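Local atomic coordinates of cadherin-related family member 2 (Homo sapiens, PDB entry 5CZR), a protein that mediates calcium-dependent heterophilic adhesion with CDHR5 on adjacent microvilli, and so controls the packing of microvilli at the apical membrane of epithelial cells. Residues 72-77 against 91-96; 143-148 against 182-187. All coordinates share one frame; numbering follows the deposited sequence.

Overall arrangement
The fragment holds the first two extracellular cadherin repeats, and each contact lies in the mixed sheet of one repeat. Contact 1 pairs 72-77 with 91-96 in a hairpin of the first repeat; contact 2 pairs 143-148, on an edge strand, with 182-187 in the second. The two do not touch: their centres are about 42 Å apart and their nearest atoms about 21 Å. Calcium ions held by residues such as Glu-18, Glu-69, Asp-100 and Asp-133 occupy the junction between the repeats. Contact 1 comes nearer to a bound ion, the side chain of Val-95 being about 8 Å away, whereas the side chain of Lys-186 in contact 2 is about 13 Å from one.

Contact 1: residues 72-77 against 91-96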
ATOM      1  N   TYR A  72       1.693  -5.288 -11.884  1.00 28.64           N
ATOM      2  CA  TYR A  72       0.700  -6.006 -11.090  1.00 28.71           C
ATOM      3  C   TYR A  72       0.338  -7.352 -11.653  1.00 28.44           C
ATOM      4  O   TYR A  72      -0.202  -8.203 -10.963  1.00 28.26           O
ATOM      5  CB  TYR A  72      -0.552  -5.141 -10.843  1.00 29.40           C
ATOM      6  CG  TYR A  72      -1.591  -5.130 -12.007  1.00 29.87           C
ATOM      7  CD1 TYR A  72      -1.215  -4.934 -13.350  1.00 31.64           C
ATOM      8  CD2 TYR A  72      -2.914  -5.405 -11.757  1.00 30.80           C
ATOM      9  CE1 TYR A  72      -2.139  -5.001 -14.391  1.00 33.22           C
ATOM     10  CE2 TYR A  72      -3.877  -5.429 -12.775  1.00 33.81           C
ATOM     11  CZ  TYR A  72      -3.490  -5.253 -14.098  1.00 34.94           C
ATOM     12  OH  TYR A  72      -4.428  -5.300 -15.094  1.00 35.71           O
ATOM     13  N   THR A  73       0.644  -7.532 -12.930  1.00 29.99           N
ATOM     14  CA  THR A  73       0.710  -8.843 -13.528  1.00 29.96           C
ATOM     15  C   THR A  73       1.811  -8.840 -14.574  1.00 30.45           C
ATOM     16  O   THR A  73       2.173  -7.774 -15.089  1.00 31.38           O
ATOM     17  CB  THR A  73      -0.550  -9.233 -14.297  1.00 30.34           C
ATOM     18  OG1 THR A  73      -0.658  -8.359 -15.422  1.00 32.06           O
ATOM     19  CG2 THR A  73      -1.798  -9.145 -13.423  1.00 29.76           C
ATOM     20  N   PHE A  74       2.276 -10.037 -14.939  1.00 29.42           N
ATOM     21  CA  PHE A  74       3.197 -10.184 -16.046  1.00 31.26           C
ATOM     22  C   PHE A  74       3.264 -11.620 -16.523  1.00 32.12           C
ATOM     23  O   PHE A  74       2.773 -12.525 -15.839  1.00 30.64           O
ATOM     24  CB  PHE A  74       4.587  -9.662 -15.691  1.00 31.18           C
ATOM     25  CG  PHE A  74       5.244 -10.362 -14.531  1.00 31.91           C
ATOM     26  CD1 PHE A  74       5.033  -9.936 -13.241  1.00 31.93           C
ATOM     27  CD2 PHE A  74       6.084 -11.450 -14.750  1.00 33.43           C
ATOM     28  CE1 PHE A  74       5.634 -10.570 -12.175  1.00 31.92           C
ATOM     29  CE2 PHE A  74       6.731 -12.071 -13.695  1.00 32.49           C
ATOM     30  CZ  PHE A  74       6.494 -11.637 -12.399  1.00 32.72           C
ATOM     31  N   LYS A  75       3.820 -11.803 -17.715  1.00 33.37           N
ATOM     32  CA  LYS A  75       3.859 -13.113 -18.327  1.00 36.51           C
ATOM     33  C   LYS A  75       5.269 -13.639 -18.254  1.00 33.25           C
ATOM     34  O   LYS A  75       6.214 -12.896 -18.416  1.00 30.69           O
ATOM     35  CB  LYS A  75       3.490 -13.066 -19.827  1.00 40.37           C
ATOM     36  CG  LYS A  75       2.353 -12.094 -20.178  1.00 47.45           C
ATOM     37  CD  LYS A  75       0.957 -12.701 -20.273  1.00 54.67           C
ATOM     38  CE  LYS A  75      -0.114 -11.615 -20.439  1.00 60.02           C
ATOM     39  NZ  LYS A  75      -1.450 -12.263 -20.485  1.00 63.65           N
ATOM     40  N   VAL A  76       5.370 -14.950 -18.140  1.00 30.88           N
ATOM     41  CA  VAL A  76       6.630 -15.614 -18.333  1.00 30.81           C
ATOM     42  C   VAL A  76       6.423 -16.836 -19.194  1.00 29.23           C
ATOM     43  O   VAL A  76       5.314 -17.337 -19.317  1.00 30.60           O
ATOM     44  CB  VAL A  76       7.271 -16.034 -16.983  1.00 29.50           C
ATOM     45  CG1 VAL A  76       7.715 -14.815 -16.220  1.00 29.85           C
ATOM     46  CG2 VAL A  76       6.310 -16.877 -16.151  1.00 28.74           C
ATOM     47  N   THR A  77       7.496 -17.287 -19.821  1.00 27.84           N
ATOM     48  CA  THR A  77       7.468 -18.536 -20.559  1.00 27.32           C
ATOM     49  C   THR A  77       7.975 -19.635 -19.649  1.00 26.62           C
ATOM     50  O   THR A  77       9.060 -19.529 -19.065  1.00 24.28           O
ATOM     51  CB  THR A  77       8.304 -18.451 -21.849  1.00 27.35           C
ATOM     52  OG1 THR A  77       7.745 -17.436 -22.671  1.00 27.25           O
ATOM     53  CG2 THR A  77       8.236 -19.764 -22.625  1.00 27.35           C
ATOM     54  N   MET A  91       2.756 -18.487 -18.897  1.00 34.81           N
ATOM     55  CA  MET A  91       2.096 -18.405 -17.601  1.00 33.29           C
ATOM     56  C   MET A  91       1.870 -16.941 -17.208  1.00 31.47           C
ATOM     57  O   MET A  91       2.782 -16.112 -17.290  1.00 30.00           O
ATOM     58  CB  MET A  91       2.948 -19.096 -16.529  1.00 32.88           C
ATOM     59  CG  MET A  91       2.297 -19.178 -15.158  1.00 33.42           C
ATOM     60  SD  MET A  91       3.367 -19.820 -13.848  1.00 32.72           S
ATOM     61  CE  MET A  91       2.601 -21.416 -13.631  1.00 35.50           C
ATOM     62  N   LEU A  92       0.674 -16.650 -16.707  1.00 31.13           N
ATOM     63  CA  LEU A  92       0.364 -15.314 -16.167  1.00 32.43           C
ATOM     64  C   LEU A  92       0.692 -15.255 -14.668  1.00 31.07           C
ATOM     65  O   LEU A  92       0.201 -16.070 -13.887  1.00 31.46           O
ATOM     66  CB  LEU A  92      -1.113 -14.975 -16.365  1.00 33.09           C
ATOM     67  CG  LEU A  92      -1.573 -13.602 -15.845  1.00 34.42           C
ATOM     68  CD1 LEU A  92      -0.900 -12.452 -16.598  1.00 34.73           C
ATOM     69  CD2 LEU A  92      -3.100 -13.462 -15.938  1.00 35.86           C
ATOM     70  N   VAL A  93       1.558 -14.330 -14.283  1.00 29.96           N
ATOM     71  CA  VAL A  93       1.837 -14.109 -12.864  1.00 30.85           C
ATOM     72  C   VAL A  93       0.929 -12.977 -12.370  1.00 30.78           C
ATOM     73  O   VAL A  93       0.940 -11.896 -12.943  1.00 29.49           O
ATOM     74  CB  VAL A  93       3.297 -13.757 -12.611  1.00 30.51           C
ATOM     75  CG1 VAL A  93       3.525 -13.538 -11.123  1.00 30.83           C
ATOM     76  CG2 VAL A  93       4.204 -14.877 -13.101  1.00 30.96           C
ATOM     77  N   ILE A  94       0.113 -13.269 -11.363  1.00 30.04           N
ATOM     78  CA  ILE A  94      -0.821 -12.270 -10.786  1.00 31.47           C
ATOM     79  C   ILE A  94      -0.298 -11.901  -9.422  1.00 29.77           C
ATOM     80  O   ILE A  94      -0.205 -12.764  -8.534  1.00 30.15           O
ATOM     81  CB  ILE A  94      -2.228 -12.853 -10.645  1.00 34.25           C
ATOM     82  CG1 ILE A  94      -2.781 -13.144 -12.023  1.00 36.50           C
ATOM     83  CG2 ILE A  94      -3.163 -11.897  -9.881  1.00 35.19           C
ATOM     84  CD1 ILE A  94      -3.911 -14.136 -12.036  1.00 38.63           C
ATOM     85  N   VAL A  95       0.140 -10.657  -9.301  1.00 27.80           N
ATOM     86  CA  VAL A  95       0.713 -10.175  -8.085  1.00 28.04           C
ATOM     87  C   VAL A  95      -0.432  -9.621  -7.209  1.00 28.63           C
ATOM     88  O   VAL A  95      -1.216  -8.825  -7.681  1.00 27.86           O
ATOM     89  CB  VAL A  95       1.733  -9.062  -8.373  1.00 28.49           C
ATOM     90  CG1 VAL A  95       2.340  -8.533  -7.074  1.00 29.06           C
ATOM     91  CG2 VAL A  95       2.836  -9.554  -9.294  1.00 28.08           C
ATOM     92  N   GLU A  96      -0.484 -10.015  -5.939  1.00 29.49           N
ATOM     93  CA  GLU A  96      -1.454  -9.462  -4.984  1.00 32.06           C
ATOM     94  C   GLU A  96      -0.920  -8.254  -4.220  1.00 30.76           C
ATOM     95  O   GLU A  96       0.239  -8.231  -3.785  1.00 28.43           O
ATOM     96  CB  GLU A  96      -1.897 -10.505  -3.984  1.00 36.46           C
ATOM     97  CG  GLU A  96      -2.887 -11.497  -4.598  1.00 43.00           C
ATOM     98  CD  GLU A  96      -3.695 -12.348  -3.592  1.00 47.54           C
ATOM     99  OE1 GLU A  96      -3.254 -12.583  -2.451  1.00 51.33           O
ATOM    100  OE2 GLU A  96      -4.779 -12.846  -3.971  1.00 52.61           O
TER
HETATM  101  O   HOH W   1      -2.791  -8.340 -10.027  1.00 34.04           O
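Tyr-72 O accepts the backbone N-H of Val-95 at 3.0 Å, with the donor tilted 33° from the carbonyl plane. A water donates to this same oxygen and to Val-95 O, tying together two acceptors that could not bond to each other directly. Thr-73 faces Ile-94 in a non-hydrogen-bonded pair, and Thr-73 CA makes a bent CA-H...O contact of 3.1 Å with Val-93 O. Its beta-branched side chain suits an extended backbone, and its hydroxyl a partly exposed face.

Phe-74 turns to the other face of the sheet, where two backbone bonds join it to Val-93; the shorter, from Val-93 N to Phe-74 O, is 2.7 Å and runs almost straight on from the carbonyl. CG of Phe-74 sits between its own N and carbonyl carbon (chi1 60°), which lays the ring over Val-93. Val-93 CB lies 3.9 Å from the ring centroid, a CH-pi contact, while its two methyls spread over that same face, CG1 meeting Phe-74 CZ at 3.7 Å and CG2 lying near Phe-74 CE2. Phe-50 stacks on the same aromatic ring, and Phe-51 touches both residues, so a flat hydrophobic group suits this buried place. The pairing belongs to the hairpin formed by strands 73-81 and 86-96, the last two strands of the cadherin repeat's Greek-key beta-sandwich; strand 13-17 runs parallel along the far side of 86-96.

Lys-75 returns to the face of Thr-73. Its chain bends at chi2 (-96°), and its CD, CE and NZ all pass close to Leu-92 CD1, NZ at 3.9 Å; the long methylene stem suits an exposed place beside an apolar neighbour. Val-76, back on the buried face, exchanges two backbone bonds with Met-91, and its CG2 packs 4.0 Å from Met-91 CB.

Contact 2: residues 143-148 against 182-187; sequences SIEKVI and QLELKA
Lys-186 O is held by the backbone N-H of Ser-143 at 2.9 Å and, weakly, by a water that also hydrogen-bonds Ser-143 OG. The return bond, Lys-186 N to Ser-143 O, completes a hydrogen-bonded antiparallel pair. A serine suits this partly exposed end because its short hydroxyl can share the water.

Further along, the register slips by one residue: Glu-145 and Lys-146 both face Glu-184, a classic beta bulge. Glu-145 N donates to Glu-184 O at 2.8 Å, and Glu-184 N to Lys-146 O with a nearly straight angle of 174° at the hydrogen. Glu-145 alone has helical-region backbone torsions (psi -30°), as expected of a classic bulge's first residue, which accommodates the extra residue and points its side chain toward the partner strand. There Glu-145 CG passes across Lys-186 CB at 3.6 Å. Glu-184, extended with CG anti to its N (chi1 -175°), reaches out between Glu-145 and Lys-146. Its OE1 lies 5.4 Å from Lys-146 NZ, too far for a salt bridge, though the opposite charges may still attract; long charged chains suit this solvent-facing side.

On the opposite face, Ile-144 and Leu-185 lie side by side, Ile-144 CG1 meeting Leu-185 CD2 at 3.7 Å, and Val-147 CG1 approaches Leu-183 CD1. These branched apolar residues turn inward to the sandwich core, where Phe-158 meets Ile-144 and Leu-183 and Val-127 meets Leu-185. Strand 140-148 is the outermost of its sheet within the chain, while strand 180-189 is flanked on its other side by strand 206-213.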
ATOM      1  N   SER A 143      -6.824  12.306  11.631  1.00 28.19           N
ATOM      2  CA  SER A 143      -6.947  12.524  13.012  1.00 30.73           C
ATOM      3  C   SER A 143      -6.243  13.768  13.443  1.00 31.46           C
ATOM      4  O   SER A 143      -5.173  14.090  12.912  1.00 30.43           O
ATOM      5  CB  SER A 143      -6.185  11.438  13.746  1.00 33.50           C
ATOM      6  OG  SER A 143      -6.907  10.250  13.792  1.00 37.13           O
ATOM      7  N   ILE A 144      -6.764  14.394  14.494  1.00 31.17           N
ATOM      8  CA  ILE A 144      -6.014  15.422  15.207  1.00 33.23           C
ATOM      9  C   ILE A 144      -5.357  14.756  16.417  1.00 32.95           C
ATOM     10  O   ILE A 144      -6.035  14.282  17.284  1.00 30.18           O
ATOM     11  CB  ILE A 144      -6.935  16.565  15.659  1.00 33.97           C
ATOM     12  CG1 ILE A 144      -7.504  17.295  14.440  1.00 35.41           C
ATOM     13  CG2 ILE A 144      -6.143  17.537  16.500  1.00 35.17           C
ATOM     14  CD1 ILE A 144      -8.639  18.257  14.735  1.00 33.72           C
ATOM     15  N   GLU A 145      -4.040  14.662  16.406  1.00 35.12           N
ATOM     16  CA  GLU A 145      -3.315  13.885  17.405  1.00 37.48           C
ATOM     17  C   GLU A 145      -3.032  14.712  18.620  1.00 38.94           C
ATOM     18  O   GLU A 145      -2.945  14.191  19.717  1.00 37.98           O
ATOM     19  CB  GLU A 145      -1.989  13.369  16.842  1.00 39.09           C
ATOM     20  CG  GLU A 145      -2.126  12.199  15.889  1.00 40.20           C
ATOM     21  CD  GLU A 145      -2.763  10.997  16.551  1.00 41.20           C
ATOM     22  OE1 GLU A 145      -2.187  10.469  17.525  1.00 39.51           O
ATOM     23  OE2 GLU A 145      -3.858  10.610  16.107  1.00 44.13           O
ATOM     24  N   LYS A 146      -2.885  16.014  18.426  1.00 39.29           N
ATOM     25  CA  LYS A 146      -2.513  16.859  19.520  1.00 41.85           C
ATOM     26  C   LYS A 146      -2.839  18.281  19.187  1.00 39.57           C
ATOM     27  O   LYS A 146      -2.654  18.728  18.042  1.00 35.37           O
ATOM     28  CB  LYS A 146      -1.017  16.715  19.763  1.00 48.65           C
ATOM     29  CG  LYS A 146      -0.477  17.381  20.999  1.00 54.86           C
ATOM     30  CD  LYS A 146       1.048  17.233  20.975  1.00 63.89           C
ATOM     31  CE  LYS A 146       1.622  16.942  22.345  1.00 69.45           C
ATOM     32  NZ  LYS A 146       3.007  17.465  22.433  1.00 72.97           N
ATOM     33  N   VAL A 147      -3.275  19.013  20.211  1.00 38.57           N
ATOM     34  CA  VAL A 147      -3.435  20.448  20.087  1.00 39.27           C
ATOM     35  C   VAL A 147      -2.585  21.180  21.134  1.00 40.82           C
ATOM     36  O   VAL A 147      -2.635  20.851  22.317  1.00 40.46           O
ATOM     37  CB  VAL A 147      -4.904  20.836  20.240  1.00 37.82           C
ATOM     38  CG1 VAL A 147      -5.068  22.318  19.990  1.00 37.26           C
ATOM     39  CG2 VAL A 147      -5.739  20.009  19.274  1.00 38.76           C
ATOM     40  N   ILE A 148      -1.902  22.229  20.686  1.00 39.82           N
ATOM     41  CA  ILE A 148      -1.139  23.128  21.546  1.00 39.67           C
ATOM     42  C   ILE A 148      -1.611  24.561  21.331  1.00 41.04           C
ATOM     43  O   ILE A 148      -1.751  24.962  20.178  1.00 40.07           O
ATOM     44  CB  ILE A 148       0.309  23.029  21.158  1.00 42.16           C
ATOM     45  CG1 ILE A 148       0.735  21.631  21.583  1.00 43.22           C
ATOM     46  CG2 ILE A 148       1.142  24.080  21.849  1.00 45.63           C
ATOM     47  CD1 ILE A 148       2.187  21.296  21.683  1.00 44.58           C
ATOM     48  N   GLN A 182      -1.358  25.097  17.401  1.00 34.50           N
ATOM     49  CA  GLN A 182      -0.699  24.145  16.517  1.00 34.59           C
ATOM     50  C   GLN A 182      -1.383  22.798  16.598  1.00 33.41           C
ATOM     51  O   GLN A 182      -1.528  22.246  17.686  1.00 34.26           O
ATOM     52  CB  GLN A 182       0.744  23.988  16.906  1.00 38.02           C
ATOM     53  CG  GLN A 182       1.571  23.430  15.773  1.00 41.02           C
ATOM     54  CD  GLN A 182       2.821  22.729  16.249  1.00 43.91           C
ATOM     55  OE1 GLN A 182       2.821  21.862  17.167  1.00 46.80           O
ATOM     56  NE2 GLN A 182       3.902  23.047  15.568  1.00 43.24           N
ATOM     57  N   LEU A 183      -1.843  22.310  15.455  1.00 32.99           N
ATOM     58  CA  LEU A 183      -2.553  21.044  15.368  1.00 33.18           C
ATOM     59  C   LEU A 183      -1.623  20.043  14.734  1.00 34.66           C
ATOM     60  O   LEU A 183      -1.126  20.285  13.631  1.00 36.79           O
ATOM     61  CB  LEU A 183      -3.817  21.122  14.486  1.00 32.64           C
ATOM     62  CG  LEU A 183      -5.155  21.636  15.018  1.00 33.44           C
ATOM     63  CD1 LEU A 183      -4.912  22.923  15.742  1.00 35.70           C
ATOM     64  CD2 LEU A 183      -6.186  21.856  13.938  1.00 33.85           C
ATOM     65  N   GLU A 184      -1.401  18.921  15.423  1.00 33.17           N
ATOM     66  CA  GLU A 184      -0.653  17.844  14.866  1.00 32.69           C
ATOM     67  C   GLU A 184      -1.658  16.902  14.237  1.00 31.15           C
ATOM     68  O   GLU A 184      -2.596  16.477  14.888  1.00 28.90           O
ATOM     69  CB  GLU A 184       0.157  17.118  15.930  1.00 34.08           C
ATOM     70  CG  GLU A 184       1.051  16.039  15.341  1.00 34.32           C
ATOM     71  CD  GLU A 184       1.729  15.175  16.384  1.00 34.88           C
ATOM     72  OE1 GLU A 184       2.108  15.696  17.438  1.00 38.41           O
ATOM     73  OE2 GLU A 184       1.871  13.962  16.158  1.00 36.49           O
ATOM     74  N   LEU A 185      -1.473  16.614  12.955  1.00 31.34           N
ATOM     75  CA  LEU A 185      -2.398  15.758  12.222  1.00 32.16           C
ATOM     76  C   LEU A 185      -1.693  14.482  11.802  1.00 32.74           C
ATOM     77  O   LEU A 185      -0.480  14.469  11.504  1.00 33.52           O
ATOM     78  CB  LEU A 185      -2.938  16.490  10.984  1.00 32.84           C
ATOM     79  CG  LEU A 185      -3.455  17.912  11.203  1.00 34.47           C
ATOM     80  CD1 LEU A 185      -3.682  18.619   9.889  1.00 34.07           C
ATOM     81  CD2 LEU A 185      -4.721  17.917  12.052  1.00 35.46           C
ATOM     82  N   LYS A 186      -2.478  13.428  11.706  1.00 33.88           N
ATOM     83  CA  LYS A 186      -2.008  12.147  11.214  1.00 36.69           C
ATOM     84  C   LYS A 186      -3.053  11.590  10.216  1.00 34.88           C
ATOM     85  O   LYS A 186      -4.260  11.871  10.318  1.00 32.87           O
ATOM     86  CB  LYS A 186      -1.854  11.205  12.390  1.00 39.52           C
ATOM     87  CG  LYS A 186      -1.003   9.996  12.120  1.00 45.95           C
ATOM     88  CD  LYS A 186      -0.801   9.013  13.310  1.00 49.64           C
ATOM     89  CE  LYS A 186       0.657   8.458  13.406  1.00 54.18           C
ATOM     90  NZ  LYS A 186       0.889   7.386  14.425  1.00 50.81           N
ATOM     91  N   ALA A 187      -2.565  10.833   9.241  1.00 32.55           N
ATOM     92  CA  ALA A 187      -3.402  10.063   8.355  1.00 31.61           C
ATOM     93  C   ALA A 187      -2.969   8.602   8.389  1.00 29.67           C
ATOM     94  O   ALA A 187      -1.789   8.318   8.228  1.00 30.30           O
ATOM     95  CB  ALA A 187      -3.289  10.618   6.937  1.00 31.77           C
TER
HETATM   96  O   HOH W   2      -5.564   9.052  11.462  1.00 30.33           O